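Small nuclear ribonucleoprotein homolog (Pyrobaculum aerophilum, PDB 1M5Q) is an Sm-like archaeal protein that assembles into a 14-mer and probably binds RNA. Local coordinates at residues H[79-84]-H[115-120]. Sequence-based numbering, arbitrary orientation.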
ATOM      1  N   GLU H  79     -23.195  36.274 -35.788  1.00 32.47           N
ATOM      2  CA  GLU H  79     -24.030  37.335 -36.352  1.00 34.02           C
ATOM      3  C   GLU H  79     -23.947  37.379 -37.880  1.00 34.58           C
ATOM      4  O   GLU H  79     -24.858  37.875 -38.516  1.00 34.72           O
ATOM      5  CB  GLU H  79     -23.639  38.692 -35.761  1.00 38.23           C
ATOM      6  CG  GLU H  79     -24.362  39.934 -36.331  1.00 42.20           C
ATOM      7  CD  GLU H  79     -25.805  40.055 -35.858  1.00 45.69           C
ATOM      8  OE1 GLU H  79     -26.053  39.765 -34.657  1.00 48.05           O
ATOM      9  OE2 GLU H  79     -26.679  40.447 -36.670  1.00 44.89           O
ATOM     10  N   LYS H  80     -22.878  36.833 -38.463  1.00 35.31           N
ATOM     11  CA  LYS H  80     -22.723  36.813 -39.930  1.00 36.64           C
ATOM     12  C   LYS H  80     -23.487  35.648 -40.540  1.00 34.02           C
ATOM     13  O   LYS H  80     -23.733  35.596 -41.740  1.00 34.52           O
ATOM     14  CB  LYS H  80     -21.244  36.668 -40.320  1.00 37.46           C
ATOM     15  CG  LYS H  80     -20.406  37.756 -39.696  1.00 42.73           C
ATOM     16  CD  LYS H  80     -18.911  37.593 -39.976  1.00 46.00           C
ATOM     17  CE  LYS H  80     -18.129  38.408 -38.953  1.00 48.57           C
ATOM     18  NZ  LYS H  80     -18.850  39.697 -38.603  1.00 50.97           N
ATOM     19  N   ILE H  81     -23.854  34.707 -39.697  1.00 29.93           N
ATOM     20  CA  ILE H  81     -24.531  33.523 -40.152  1.00 27.53           C
ATOM     21  C   ILE H  81     -26.005  33.602 -39.823  1.00 27.42           C
ATOM     22  O   ILE H  81     -26.821  33.091 -40.571  1.00 28.30           O
ATOM     23  CB  ILE H  81     -23.924  32.281 -39.448  1.00 27.45           C
ATOM     24  CG1 ILE H  81     -22.452  32.218 -39.782  1.00 28.80           C
ATOM     25  CG2 ILE H  81     -24.641  31.000 -39.839  1.00 27.11           C
ATOM     26  CD1 ILE H  81     -21.745  31.085 -39.119  1.00 30.93           C
ATOM     27  N   PHE H  82     -26.339  34.219 -38.691  1.00 27.29           N
ATOM     28  CA  PHE H  82     -27.734  34.325 -38.225  1.00 28.39           C
ATOM     29  C   PHE H  82     -28.007  35.815 -37.981  1.00 29.17           C
ATOM     30  O   PHE H  82     -28.212  36.262 -36.840  1.00 29.58           O
ATOM     31  CB  PHE H  82     -27.916  33.529 -36.894  1.00 27.20           C
ATOM     32  CG  PHE H  82     -27.431  32.084 -36.952  1.00 25.46           C
ATOM     33  CD1 PHE H  82     -26.254  31.706 -36.310  1.00 27.15           C
ATOM     34  CD2 PHE H  82     -28.202  31.091 -37.587  1.00 26.16           C
ATOM     35  CE1 PHE H  82     -25.834  30.362 -36.267  1.00 22.55           C
ATOM     36  CE2 PHE H  82     -27.806  29.734 -37.564  1.00 24.76           C
ATOM     37  CZ  PHE H  82     -26.616  29.382 -36.893  1.00 26.82           C
ATOM     38  N   PRO H  83     -27.956  36.620 -39.051  1.00 29.68           N
ATOM     39  CA  PRO H  83     -28.198  38.067 -38.965  1.00 28.17           C
ATOM     40  C   PRO H  83     -29.389  38.427 -38.076  1.00 26.77           C
ATOM     41  O   PRO H  83     -30.482  37.893 -38.253  1.00 27.39           O
ATOM     42  CB  PRO H  83     -28.464  38.463 -40.422  1.00 30.17           C
ATOM     43  CG  PRO H  83     -27.693  37.515 -41.173  1.00 31.46           C
ATOM     44  CD  PRO H  83     -27.772  36.192 -40.443  1.00 27.74           C
ATOM     45  N   GLY H  84     -29.151  39.359 -37.151  1.00 26.47           N
ATOM     46  CA  GLY H  84     -30.157  39.823 -36.229  1.00 27.20           C
ATOM     47  C   GLY H  84     -30.740  38.822 -35.234  1.00 29.19           C
ATOM     48  O   GLY H  84     -31.670  39.187 -34.509  1.00 28.26           O
ATOM     49  N   ALA H 115     -29.251  25.141 -34.321  1.00 26.59           N
ATOM     50  CA  ALA H 115     -28.451  24.468 -33.316  1.00 27.03           C
ATOM     51  C   ALA H 115     -27.294  23.689 -33.981  1.00 27.76           C
ATOM     52  O   ALA H 115     -26.121  23.804 -33.534  1.00 26.62           O
ATOM     53  CB  ALA H 115     -29.333  23.524 -32.493  1.00 24.31           C
ATOM     54  N   GLU H 116     -27.618  22.924 -35.031  1.00 27.08           N
ATOM     55  CA  GLU H 116     -26.602  22.146 -35.762  1.00 27.26           C
ATOM     56  C   GLU H 116     -25.555  23.098 -36.343  1.00 27.45           C
ATOM     57  O   GLU H 116     -24.351  22.834 -36.265  1.00 28.63           O
ATOM     58  CB  GLU H 116     -27.213  21.335 -36.904  1.00 27.59           C
ATOM     59  CG  GLU H 116     -27.959  20.073 -36.466  1.00 31.35           C
ATOM     60  CD  GLU H 116     -27.238  19.311 -35.362  1.00 34.55           C
ATOM     61  OE1 GLU H 116     -26.035  18.972 -35.534  1.00 34.42           O
ATOM     62  OE2 GLU H 116     -27.874  19.065 -34.303  1.00 35.57           O
ATOM     63  N   ARG H 117     -25.998  24.221 -36.914  1.00 27.92           N
ATOM     64  CA  ARG H 117     -25.033  25.179 -37.471  1.00 27.62           C
ATOM     65  C   ARG H 117     -24.136  25.829 -36.386  1.00 27.43           C
ATOM     66  O   ARG H 117     -22.929  26.035 -36.593  1.00 27.95           O
ATOM     67  CB  ARG H 117     -25.758  26.276 -38.261  1.00 28.50           C
ATOM     68  CG  ARG H 117     -24.817  27.309 -38.893  1.00 27.34           C
ATOM     69  CD  ARG H 117     -23.857  26.583 -39.837  1.00 30.38           C
ATOM     70  NE  ARG H 117     -23.263  27.503 -40.777  1.00 32.28           N
ATOM     71  CZ  ARG H 117     -22.049  28.017 -40.650  1.00 40.56           C
ATOM     72  NH1 ARG H 117     -21.279  27.692 -39.599  1.00 41.30           N
ATOM     73  NH2 ARG H 117     -21.592  28.847 -41.589  1.00 42.74           N
ATOM     74  N   ALA H 118     -24.721  26.156 -35.244  1.00 26.53           N
ATOM     75  CA  ALA H 118     -23.961  26.778 -34.171  1.00 26.98           C
ATOM     76  C   ALA H 118     -22.899  25.763 -33.681  1.00 26.30           C
ATOM     77  O   ALA H 118     -21.771  26.132 -33.359  1.00 28.06           O
ATOM     78  CB  ALA H 118     -24.928  27.218 -33.007  1.00 25.90           C
ATOM     79  N   LYS H 119     -23.247  24.486 -33.668  1.00 27.13           N
ATOM     80  CA  LYS H 119     -22.297  23.448 -33.251  1.00 27.41           C
ATOM     81  C   LYS H 119     -21.108  23.437 -34.204  1.00 26.91           C
ATOM     82  O   LYS H 119     -19.956  23.325 -33.778  1.00 26.04           O
ATOM     83  CB  LYS H 119     -22.988  22.086 -33.224  1.00 30.21           C
ATOM     84  CG  LYS H 119     -23.802  21.837 -31.947  1.00 29.84           C
ATOM     85  CD  LYS H 119     -24.525  20.527 -32.029  1.00 31.67           C
ATOM     86  CE  LYS H 119     -25.411  20.315 -30.812  1.00 34.14           C
ATOM     87  NZ  LYS H 119     -26.295  19.129 -31.035  1.00 35.41           N
ATOM     88  N   ARG H 120     -21.361  23.592 -35.500  1.00 27.56           N
ATOM     89  CA  ARG H 120     -20.242  23.634 -36.442  1.00 26.42           C
ATOM     90  C   ARG H 120     -19.413  24.899 -36.254  1.00 25.56           C
ATOM     91  O   ARG H 120     -18.193  24.849 -36.395  1.00 24.38           O
ATOM     92  CB  ARG H 120     -20.699  23.543 -37.897  1.00 29.10           C
ATOM     93  CG  ARG H 120     -20.849  22.150 -38.408  1.00 33.43           C
ATOM     94  CD  ARG H 120     -22.145  21.571 -37.973  1.00 38.41           C
ATOM     95  NE  ARG H 120     -22.517  20.311 -38.638  1.00 38.37           N
ATOM     96  CZ  ARG H 120     -23.510  19.553 -38.186  1.00 38.39           C
ATOM     97  NH1 ARG H 120     -24.168  19.966 -37.096  1.00 37.60           N
ATOM     98  NH2 ARG H 120     -23.845  18.413 -38.794  1.00 34.91           N
TER
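Ile81, Phe82 and Arg117 make a small, largely apolar contact in the C-terminal domain that augments the Sm fold: the frayed end of helix 71-81 and the residue after it, at the turn leading into strand 86-89, pack on the first half of helix 113-127. No hydrogen bond crosses it, and the closest CA atoms, those of Ile81 and Arg117, are 8.8 Å apart, so side chains fill the gap. Phe82 is the buried member: its ring tip, CZ, comes obliquely to within 3.4 Å of Arg117 CG and presents its edge to the backbone at Ala118, whose small side chain leaves the helix surface low there. The same ring reaches Val114 and, on strand 94-97, Ile97, which Ala118 also touches, so an aromatic suits this junction between helices and sheet. Ile81 uses both its branches. Its CG2 lies 3.7 Å above the centre of the Phe82 ring, while CD1 sits over one face of the Arg117 guanidinium, 3.3 Å from Arg117 NH2. Arg117 leaves its helix with CG anti to the backbone N (chi1 -179°), then bends at chi2 (59°); its CB and CG thus meet Phe82 CZ, CG also lies near Ile81 CG2, and the guanidinium is turned under CD1. On the first segment Glu79 OE2 accepts a 2.7 Å bond from Gly84 N, closing the turn after Phe82. Away from the contact, Glu116 OE1 and Arg120 NH1 form a salt bridge of 2.6 Å, and Arg120 also pairs with Glu109 of a neighbouring subunit. Hydrophobic burial belongs to Phe82 and Ala118, whereas Ile81 and Arg117 add van der Waals packing at the surface; lying over the guanidinium face, the Ile81 methyl does not take up the N-H directions in its plane.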